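Local coordinates for protein aldo-keto reductase family 1 member C1 (Caenorhabditis elegans, PDB 1QWK) that probably reduces aldehydes and ketones to alcohols with NADPH, as an aldose reductase-like member of the aldo-keto reductase family, at residues D133-F138 and V150-W155; T169-S174 and H194-T199; L178-P183 and L250-D255. One frame throughout, in Å; residues are numbered along the deposited sequence.

Interaction 1: residues D133-F138 and V150-W155; sequences DVWRQF and VGVSNW
Trp135, Phe138 and Val134 of helix 131-143 pack on Val150, Gly151, Val152 and Trp155, in and just after strand 150-153, where a helix of the aldo-keto reductase TIM barrel covers the outside of its sheet. Helix and strand run roughly antiparallel, with 144° between the short axes. Trp135 has CG anti to the backbone N (chi1 -168°), and the far end of its indole comes nearer the strand. The six-membered ring does the touching. CH2 lies 3.5 Å from Val150 CG2, and CZ3 lies 3.8 Å from Val152 CG1. Between these two valines, Gly151 O comes to the indole edge near its plane, 3.7 Å from CZ3. The other branch of Val150, CG1, reaches the edge of the Phe138 ring at CD1, 4.1 Å away. Val152 CG1 also sits 3.4 Å above the plane of the Trp155 indole, over its centre. Val134 CG1 meets the edge of that indole at CZ2, 4.2 Å away. The polar end of Trp135 has its partner outside the two segments: NE1 donates to Thr169 O. An alanine in place of Trp135 would probably leave a gap beside Val150 CG2 and Val152 CG1 and leave Thr169 O without this donor. No hydrogen bond joins the two segments; this buried contact is made mainly by apolar side chains fitting together.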
loop_
_atom_site.group_PDB
_atom_site.type_symbol
_atom_site.label_atom_id
_atom_site.label_comp_id
_atom_site.label_asym_id
_atom_site.label_seq_id
_atom_site.Cartn_x
_atom_site.Cartn_y
_atom_site.Cartn_z
ATOM N N ASP A 133 22.011 3.602 -6.195
ATOM C CA ASP A 133 22.111 2.787 -7.401
ATOM C C ASP A 133 20.759 2.189 -7.760
ATOM O O ASP A 133 20.424 2.039 -8.941
ATOM C CB ASP A 133 23.149 1.675 -7.216
ATOM C CG ASP A 133 24.570 2.210 -7.169
ATOM O OD1 ASP A 133 24.806 3.331 -7.677
ATOM O OD2 ASP A 133 25.457 1.505 -6.642
ATOM N N VAL A 134 19.983 1.850 -6.736
ATOM C CA VAL A 134 18.653 1.288 -6.940
ATOM C C VAL A 134 17.772 2.352 -7.584
ATOM O O VAL A 134 17.079 2.093 -8.574
ATOM C CB VAL A 134 18.004 0.856 -5.599
ATOM C CG1 VAL A 134 16.559 0.404 -5.833
ATOM C CG2 VAL A 134 18.804 -0.271 -4.976
ATOM N N TRP A 135 17.801 3.561 -7.033
ATOM C CA TRP A 135 16.968 4.615 -7.592
ATOM C C TRP A 135 17.315 4.973 -9.042
ATOM O O TRP A 135 16.428 5.318 -9.825
ATOM C CB TRP A 135 17.022 5.873 -6.726
ATOM C CG TRP A 135 15.963 6.840 -7.115
ATOM C CD1 TRP A 135 16.139 8.082 -7.641
ATOM C CD2 TRP A 135 14.550 6.603 -7.097
ATOM N NE1 TRP A 135 14.922 8.637 -7.961
ATOM C CE2 TRP A 135 13.929 7.749 -7.637
ATOM C CE3 TRP A 135 13.748 5.526 -6.681
ATOM C CZ2 TRP A 135 12.540 7.857 -7.773
ATOM C CZ3 TRP A 135 12.364 5.633 -6.817
ATOM C CH2 TRP A 135 11.778 6.790 -7.359
ATOM N N ARG A 136 18.592 4.897 -9.408
ATOM C CA ARG A 136 18.964 5.214 -10.781
ATOM C C ARG A 136 18.228 4.294 -11.759
ATOM O O ARG A 136 17.878 4.710 -12.865
ATOM C CB ARG A 136 20.482 5.098 -10.979
ATOM C CG ARG A 136 21.301 6.007 -10.069
ATOM C CD ARG A 136 22.756 6.075 -10.515
ATOM N NE ARG A 136 22.900 6.946 -11.674
ATOM C CZ ARG A 136 23.095 8.260 -11.604
ATOM N NH1 ARG A 136 23.189 8.863 -10.426
ATOM N NH2 ARG A 136 23.161 8.978 -12.713
ATOM N N GLN A 137 17.977 3.048 -11.362
ATOM C CA GLN A 137 17.257 2.136 -12.250
ATOM C C GLN A 137 15.790 2.545 -12.384
ATOM O O GLN A 137 15.178 2.366 -13.441
ATOM C CB GLN A 137 17.343 0.691 -11.748
ATOM C CG GLN A 137 18.748 0.107 -11.744
ATOM C CD GLN A 137 18.742 -1.392 -11.556
ATOM O OE1 GLN A 137 18.384 -2.140 -12.469
ATOM N NE2 GLN A 137 19.112 -1.842 -10.363
ATOM N N PHE A 138 15.224 3.093 -11.313
ATOM C CA PHE A 138 13.835 3.533 -11.348
ATOM C C PHE A 138 13.713 4.759 -12.241
ATOM O O PHE A 138 12.743 4.909 -12.988
ATOM C CB PHE A 138 13.332 3.815 -9.924
ATOM C CG PHE A 138 12.859 2.578 -9.210
ATOM C CD1 PHE A 138 11.536 2.153 -9.336
ATOM C CD2 PHE A 138 13.760 1.770 -8.511
ATOM C CE1 PHE A 138 11.118 0.946 -8.787
ATOM C CE2 PHE A 138 13.347 0.559 -7.962
ATOM C CZ PHE A 138 12.022 0.141 -8.101
ATOM N N VAL A 150 7.129 6.707 -10.208
ATOM C CA VAL A 150 7.977 5.769 -9.489
ATOM C C VAL A 150 8.089 6.146 -8.020
ATOM O O VAL A 150 7.928 7.311 -7.650
ATOM C CB VAL A 150 9.400 5.685 -10.109
ATOM C CG1 VAL A 150 9.349 4.887 -11.414
ATOM C CG2 VAL A 150 9.950 7.077 -10.365
ATOM N N GLY A 151 8.364 5.155 -7.182
ATOM C CA GLY A 151 8.469 5.413 -5.760
ATOM C C GLY A 151 9.106 4.285 -4.984
ATOM O O GLY A 151 9.693 3.367 -5.554
ATOM N N VAL A 152 8.964 4.355 -3.667
ATOM C CA VAL A 152 9.567 3.376 -2.783
ATOM C C VAL A 152 8.616 2.893 -1.692
ATOM O O VAL A 152 7.581 3.511 -1.426
ATOM C CB VAL A 152 10.807 3.988 -2.112
ATOM C CG1 VAL A 152 11.761 4.529 -3.183
ATOM C CG2 VAL A 152 10.374 5.121 -1.181
ATOM N N SER A 153 8.978 1.782 -1.060
ATOM C CA SER A 153 8.178 1.225 0.021
ATOM C C SER A 153 9.115 0.712 1.104
ATOM O O SER A 153 10.129 0.084 0.812
ATOM C CB SER A 153 7.299 0.079 -0.487
ATOM O OG SER A 153 6.406 -0.360 0.533
ATOM N N ASN A 154 8.781 0.998 2.355
ATOM C CA ASN A 154 9.591 0.546 3.485
ATOM C C ASN A 154 10.996 1.158 3.532
ATOM O O ASN A 154 11.932 0.541 4.041
ATOM C CB ASN A 154 9.694 -0.980 3.469
ATOM C CG ASN A 154 8.333 -1.651 3.492
ATOM O OD1 ASN A 154 7.987 -2.427 2.594
ATOM N ND2 ASN A 154 7.546 -1.348 4.519
ATOM N N TRP A 155 11.139 2.359 2.981
ATOM C CA TRP A 155 12.407 3.078 3.000
ATOM C C TRP A 155 12.303 4.087 4.141
ATOM O O TRP A 155 11.198 4.531 4.471
ATOM C CB TRP A 155 12.610 3.858 1.701
ATOM C CG TRP A 155 13.045 3.051 0.507
ATOM C CD1 TRP A 155 12.612 1.804 0.143
ATOM C CD2 TRP A 155 13.944 3.483 -0.526
ATOM N NE1 TRP A 155 13.186 1.440 -1.057
ATOM C CE2 TRP A 155 14.009 2.449 -1.485
ATOM C CE3 TRP A 155 14.701 4.646 -0.734
ATOM C CZ2 TRP A 155 14.802 2.541 -2.639
ATOM C CZ3 TRP A 155 15.490 4.741 -1.884
ATOM C CH2 TRP A 155 15.535 3.689 -2.821
#

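Interaction 2: residues T169-S174 and H194-T199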
loop_
_atom_site.group_PDB
_atom_site.type_symbol
_atom_site.label_atom_id
_atom_site.label_comp_id
_atom_site.label_asym_id
_atom_site.label_seq_id
_atom_site.Cartn_x
_atom_site.Cartn_y
_atom_site.Cartn_z
ATOM N N THR A 169 14.874 11.748 -11.443
ATOM C CA THR A 169 13.426 11.783 -11.281
ATOM C C THR A 169 13.108 11.764 -9.784
ATOM O O THR A 169 13.661 10.959 -9.036
ATOM C CB THR A 169 12.764 10.562 -11.966
ATOM O OG1 THR A 169 13.021 10.618 -13.376
ATOM C CG2 THR A 169 11.258 10.561 -11.732
ATOM N N PRO A 170 12.244 12.675 -9.322
ATOM C CA PRO A 170 11.893 12.705 -7.899
ATOM C C PRO A 170 11.121 11.458 -7.476
ATOM O O PRO A 170 10.526 10.772 -8.309
ATOM C CB PRO A 170 11.032 13.963 -7.782
ATOM C CG PRO A 170 11.613 14.859 -8.835
ATOM C CD PRO A 170 11.796 13.905 -9.998
ATOM N N VAL A 171 11.154 11.151 -6.184
ATOM C CA VAL A 171 10.395 10.021 -5.665
ATOM C C VAL A 171 8.958 10.551 -5.637
ATOM O O VAL A 171 8.682 11.554 -4.982
ATOM C CB VAL A 171 10.855 9.653 -4.240
ATOM C CG1 VAL A 171 9.929 8.601 -3.646
ATOM C CG2 VAL A 171 12.291 9.133 -4.279
ATOM N N HIS A 172 8.042 9.887 -6.341
ATOM C CA HIS A 172 6.653 10.356 -6.409
ATOM C C HIS A 172 5.754 9.839 -5.293
ATOM O O HIS A 172 4.752 10.472 -4.956
ATOM C CB HIS A 172 6.008 9.958 -7.749
ATOM C CG HIS A 172 6.781 10.389 -8.961
ATOM N ND1 HIS A 172 7.092 11.708 -9.222
ATOM C CD2 HIS A 172 7.280 9.674 -9.994
ATOM C CE1 HIS A 172 7.748 11.785 -10.366
ATOM N NE2 HIS A 172 7.875 10.564 -10.857
ATOM N N ASN A 173 6.104 8.687 -4.729
ATOM C CA ASN A 173 5.285 8.076 -3.686
ATOM C C ASN A 173 6.097 7.209 -2.726
ATOM O O ASN A 173 7.133 6.653 -3.096
ATOM C CB ASN A 173 4.178 7.241 -4.358
ATOM C CG ASN A 173 3.384 6.379 -3.375
ATOM O OD1 ASN A 173 3.656 5.185 -3.205
ATOM N ND2 ASN A 173 2.389 6.980 -2.737
ATOM N N SER A 174 5.628 7.125 -1.486
ATOM C CA SER A 174 6.245 6.302 -0.452
ATOM C C SER A 174 5.110 5.504 0.181
ATOM O O SER A 174 4.148 6.079 0.690
ATOM C CB SER A 174 6.918 7.166 0.618
ATOM O OG SER A 174 7.264 6.374 1.749
ATOM N N HIS A 194 8.858 17.294 0.955
ATOM C CA HIS A 194 9.474 17.017 -0.343
ATOM C C HIS A 194 8.461 16.660 -1.426
ATOM O O HIS A 194 8.820 16.072 -2.446
ATOM C CB HIS A 194 10.495 15.886 -0.199
ATOM C CG HIS A 194 11.610 16.206 0.748
ATOM N ND1 HIS A 194 12.640 17.062 0.422
ATOM C CD2 HIS A 194 11.830 15.822 2.027
ATOM C CE1 HIS A 194 13.446 17.193 1.462
ATOM N NE2 HIS A 194 12.977 16.451 2.449
ATOM N N ASN A 195 7.200 17.021 -1.206
ATOM C CA ASN A 195 6.135 16.752 -2.168
ATOM C C ASN A 195 6.067 15.289 -2.593
ATOM O O ASN A 195 5.923 14.971 -3.778
ATOM C CB ASN A 195 6.294 17.636 -3.411
ATOM C CG ASN A 195 6.140 19.112 -3.102
ATOM O OD1 ASN A 195 5.109 19.549 -2.592
ATOM N ND2 ASN A 195 7.168 19.893 -3.418
ATOM N N ILE A 196 6.178 14.397 -1.617
ATOM C CA ILE A 196 6.110 12.964 -1.882
ATOM C C ILE A 196 4.766 12.474 -1.344
ATOM O O ILE A 196 4.452 12.693 -0.174
ATOM C CB ILE A 196 7.243 12.204 -1.152
ATOM C CG1 ILE A 196 8.610 12.720 -1.623
ATOM C CG2 ILE A 196 7.120 10.703 -1.421
ATOM C CD1 ILE A 196 9.784 12.101 -0.881
ATOM N N SER A 197 3.968 11.825 -2.187
ATOM C CA SER A 197 2.684 11.324 -1.727
ATOM C C SER A 197 2.944 10.127 -0.816
ATOM O O SER A 197 3.962 9.442 -0.954
ATOM C CB SER A 197 1.790 10.916 -2.912
ATOM O OG SER A 197 2.310 9.794 -3.603
ATOM N N VAL A 198 2.045 9.903 0.137
ATOM C CA VAL A 198 2.183 8.794 1.068
ATOM C C VAL A 198 1.002 7.840 0.954
ATOM O O VAL A 198 -0.153 8.269 0.934
ATOM C CB VAL A 198 2.254 9.290 2.543
ATOM C CG1 VAL A 198 2.392 8.093 3.495
ATOM C CG2 VAL A 198 3.419 10.249 2.715
ATOM N N THR A 199 1.304 6.550 0.859
ATOM C CA THR A 199 0.277 5.524 0.790
ATOM C C THR A 199 0.435 4.651 2.018
ATOM O O THR A 199 1.530 4.170 2.329
ATOM C CB THR A 199 0.409 4.628 -0.460
ATOM O OG1 THR A 199 0.103 5.391 -1.633
ATOM C CG2 THR A 199 -0.553 3.448 -0.364
HETATM O O HOH W 1 7.958 14.260 -5.534
HETATM O O HOH W 2 4.431 13.182 -5.535
HETATM O O HOH W 3 1.607 3.214 -3.110
#
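In the beta-alpha-beta unit made by strand 173-177, helix 185-193 and strand 197-201, Asn173 pairs with Ser197 and Ser174 with Val198 as the two parallel strands begin. Ser174 N donates to Ser197 O, and Ser174 O accepts from Thr199 N, both at 2.9 Å. Before them, His172 O takes two bonds from one residue. Ser197 N reaches it from above the carbonyl plane at 3.2 Å, and Ser197 OG donates to it at 2.9 Å. The hydroxyl can do so because its chi1 of 67° sets OG between the backbone N and the carbonyl carbon. Ser197 OG is also an acceptor. Asn173 ND2 gives it a bond of 2.9 Å that lies in the amide plane and is fairly straight, at 162°. The same ND2 donates to Thr199 OG1 at 3.0 Å, with the oxygen tilted from that plane. These two bonds draw the amide of Asn173 over to the neighbouring strand and would fix its rotation. A water bonded to Asn173 OD1 and Thr199 OG1 joins the two side chains a second time. Two more waters link Asn195 O to the carbonyls of Val171 and His172. Asn195, with positive phi, is the C-prime residue of the Schellman motif that ends the preceding helix. Ile196 then lays CG2 against the backbone of Asn173 and Ser174, and near Val171 CG1 at 4.2 Å. Adjacent parallel strands joined through a helix in this way are the repeating element of the TIM barrel, the fold of the aldo-keto reductases.

Interaction 3: residues L178-P183 and L250-D255; sequences LHLYFP and LRYALD
Leu180 and Tyr252 both have CG anti to the backbone N, with chi1 of -176° and 164°. In each residue this sets CG beside the carbonyl carbon, and the leucine end and the ring meet where the loop after strand 173-177 lies against helix 245-255. The two side chains cross at about a right angle. Leu180 CD1 lies over one face of the Tyr252 ring in a CH-pi contact, 4.0 Å from the centroid and 19° off the ring normal. It is displaced toward the rim, with CZ of Tyr252 its nearest ring atom at 3.8 Å. The backbone of the loop meets the ring as well, for Leu180 CA is 3.8 Å from Tyr252 CE2. Farther out, Pro183 CB approaches Tyr252 OH at 3.9 Å. A type I beta turn from His179 to Phe182 shapes the loop, and its Phe182 N to His179 O bond measures 2.9 Å. At the other end of the contact Leu178 CD2 only just meets Ala253 CB, 4.5 Å away. The phenol oxygen of Tyr252 is hydrogen-bonded to Glu290, outside the two segments. Leu289 of helix 283-289 touches both Leu180 and Tyr252. No hydrogen bond joins the two segments, and what they share is mostly apolar; just past the helical segment, Arg256 bonds to Pro183 O. The bond to Glu290 is likely to steady the ring whose one face Leu180 CD1 meets.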
loop_
_atom_site.group_PDB
_atom_site.type_symbol
_atom_site.label_atom_id
_atom_site.label_comp_id
_atom_site.label_asym_id
_atom_site.label_seq_id
_atom_site.Cartn_x
_atom_site.Cartn_y
_atom_site.Cartn_z
ATOM N N LEU A 178 1.004 2.329 8.021
ATOM C CA LEU A 178 0.483 3.522 8.666
ATOM C C LEU A 178 -0.959 3.305 9.093
ATOM O O LEU A 178 -1.828 3.001 8.278
ATOM C CB LEU A 178 0.574 4.735 7.728
ATOM C CG LEU A 178 0.328 6.121 8.347
ATOM C CD1 LEU A 178 0.961 7.190 7.465
ATOM C CD2 LEU A 178 -1.169 6.377 8.527
ATOM N N HIS A 179 -1.197 3.444 10.389
ATOM C CA HIS A 179 -2.528 3.292 10.957
ATOM C C HIS A 179 -2.541 4.030 12.287
ATOM O O HIS A 179 -1.504 4.520 12.728
ATOM C CB HIS A 179 -2.906 1.809 11.129
ATOM C CG HIS A 179 -1.857 0.973 11.797
ATOM N ND1 HIS A 179 -0.722 0.544 11.144
ATOM C CD2 HIS A 179 -1.789 0.456 13.047
ATOM C CE1 HIS A 179 -0.003 -0.206 11.962
ATOM N NE2 HIS A 179 -0.629 -0.276 13.122
ATOM N N LEU A 180 -3.706 4.131 12.917
ATOM C CA LEU A 180 -3.810 4.867 14.175
ATOM C C LEU A 180 -2.765 4.497 15.217
ATOM O O LEU A 180 -2.183 5.379 15.855
ATOM C CB LEU A 180 -5.202 4.698 14.782
ATOM C CG LEU A 180 -5.445 5.518 16.059
ATOM C CD1 LEU A 180 -5.223 7.002 15.779
ATOM C CD2 LEU A 180 -6.864 5.270 16.545
ATOM N N TYR A 181 -2.524 3.201 15.385
ATOM C CA TYR A 181 -1.550 2.739 16.365
ATOM C C TYR A 181 -0.104 2.661 15.852
ATOM O O TYR A 181 0.715 1.914 16.377
ATOM C CB TYR A 181 -2.014 1.403 16.961
ATOM C CG TYR A 181 -3.090 1.557 18.030
ATOM C CD1 TYR A 181 -3.713 2.791 18.255
ATOM C CD2 TYR A 181 -3.468 0.476 18.828
ATOM C CE1 TYR A 181 -4.683 2.940 19.251
ATOM C CE2 TYR A 181 -4.438 0.615 19.825
ATOM C CZ TYR A 181 -5.038 1.850 20.033
ATOM O OH TYR A 181 -5.979 2.000 21.024
ATOM N N PHE A 182 0.186 3.448 14.815
ATOM C CA PHE A 182 1.525 3.582 14.224
ATOM C C PHE A 182 1.373 4.711 13.202
ATOM O O PHE A 182 1.487 4.499 11.986
ATOM C CB PHE A 182 1.992 2.295 13.534
ATOM C CG PHE A 182 3.466 2.292 13.230
ATOM C CD1 PHE A 182 4.403 2.428 14.260
ATOM C CD2 PHE A 182 3.923 2.204 11.919
ATOM C CE1 PHE A 182 5.769 2.479 13.984
ATOM C CE2 PHE A 182 5.289 2.253 11.630
ATOM C CZ PHE A 182 6.219 2.393 12.663
ATOM N N PRO A 183 1.106 5.932 13.703
ATOM C CA PRO A 183 0.890 7.194 12.988
ATOM C C PRO A 183 1.921 7.667 11.978
ATOM O O PRO A 183 1.571 8.352 11.018
ATOM C CB PRO A 183 0.727 8.214 14.116
ATOM C CG PRO A 183 0.270 7.427 15.256
ATOM C CD PRO A 183 1.094 6.175 15.158
ATOM N N LEU A 250 -10.044 4.195 8.327
ATOM C CA LEU A 250 -9.678 4.535 6.958
ATOM C C LEU A 250 -9.766 6.045 6.751
ATOM O O LEU A 250 -8.877 6.643 6.143
ATOM C CB LEU A 250 -10.593 3.812 5.961
ATOM C CG LEU A 250 -10.508 2.282 6.009
ATOM C CD1 LEU A 250 -11.473 1.676 4.998
ATOM C CD2 LEU A 250 -9.075 1.836 5.717
ATOM N N ARG A 251 -10.826 6.662 7.270
ATOM C CA ARG A 251 -11.000 8.103 7.130
ATOM C C ARG A 251 -9.886 8.827 7.879
ATOM O O ARG A 251 -9.434 9.891 7.461
ATOM C CB ARG A 251 -12.369 8.546 7.668
ATOM C CG ARG A 251 -12.731 9.979 7.297
ATOM C CD ARG A 251 -12.994 10.122 5.798
ATOM N NE ARG A 251 -12.501 11.394 5.286
ATOM C CZ ARG A 251 -12.633 11.811 4.029
ATOM N NH1 ARG A 251 -13.252 11.058 3.133
ATOM N NH2 ARG A 251 -12.123 12.980 3.662
ATOM N N TYR A 252 -9.443 8.241 8.987
ATOM C CA TYR A 252 -8.360 8.829 9.768
ATOM C C TYR A 252 -7.134 8.991 8.872
ATOM O O TYR A 252 -6.552 10.071 8.782
ATOM C CB TYR A 252 -8.010 7.922 10.949
ATOM C CG TYR A 252 -6.673 8.246 11.578
ATOM C CD1 TYR A 252 -6.524 9.344 12.426
ATOM C CD2 TYR A 252 -5.543 7.473 11.292
ATOM C CE1 TYR A 252 -5.282 9.665 12.972
ATOM C CE2 TYR A 252 -4.298 7.785 11.830
ATOM C CZ TYR A 252 -4.176 8.881 12.667
ATOM O OH TYR A 252 -2.944 9.195 13.195
ATOM N N ALA A 253 -6.743 7.907 8.208
ATOM C CA ALA A 253 -5.580 7.947 7.327
ATOM C C ALA A 253 -5.782 8.920 6.167
ATOM O O ALA A 253 -4.863 9.645 5.788
ATOM C CB ALA A 253 -5.278 6.549 6.794
ATOM N N LEU A 254 -6.982 8.935 5.598
ATOM C CA LEU A 254 -7.264 9.838 4.485
ATOM C C LEU A 254 -7.110 11.293 4.905
ATOM O O LEU A 254 -6.496 12.090 4.199
ATOM C CB LEU A 254 -8.679 9.609 3.956
ATOM C CG LEU A 254 -8.875 8.362 3.094
ATOM C CD1 LEU A 254 -10.354 8.159 2.803
ATOM C CD2 LEU A 254 -8.089 8.522 1.792
ATOM N N ASP A 255 -7.661 11.640 6.062
ATOM C CA ASP A 255 -7.569 13.012 6.510
ATOM C C ASP A 255 -6.198 13.401 7.061
ATOM O O ASP A 255 -5.944 14.576 7.348
ATOM C CB ASP A 255 -8.710 13.318 7.482
ATOM C CG ASP A 255 -10.050 13.417 6.764
ATOM O OD1 ASP A 255 -10.057 13.929 5.624
ATOM O OD2 ASP A 255 -11.090 12.997 7.310
#

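Along the chain, interaction 1 comes first and closes the short loop between helix 131-143 and strand 150-153. Interaction 2 opens later, in the loop leading into strand 173-177, and sets the start of strand 197-201 beside that strand. The two touch: Val150 O pairs with His172 N, since strands 150-153 and 173-177 are neighbours in the sheet. Interaction 3 starts from the loop after strand 173-177, between the segments of interaction 2, and ends much later in helix 245-255. Interactions 2 and 3 therefore cross. Interaction 3 stands apart from interaction 1, with centres about 24 Å apart. Together they tie outer helices, neighbouring strands and a strand-to-helix loop of one barrel.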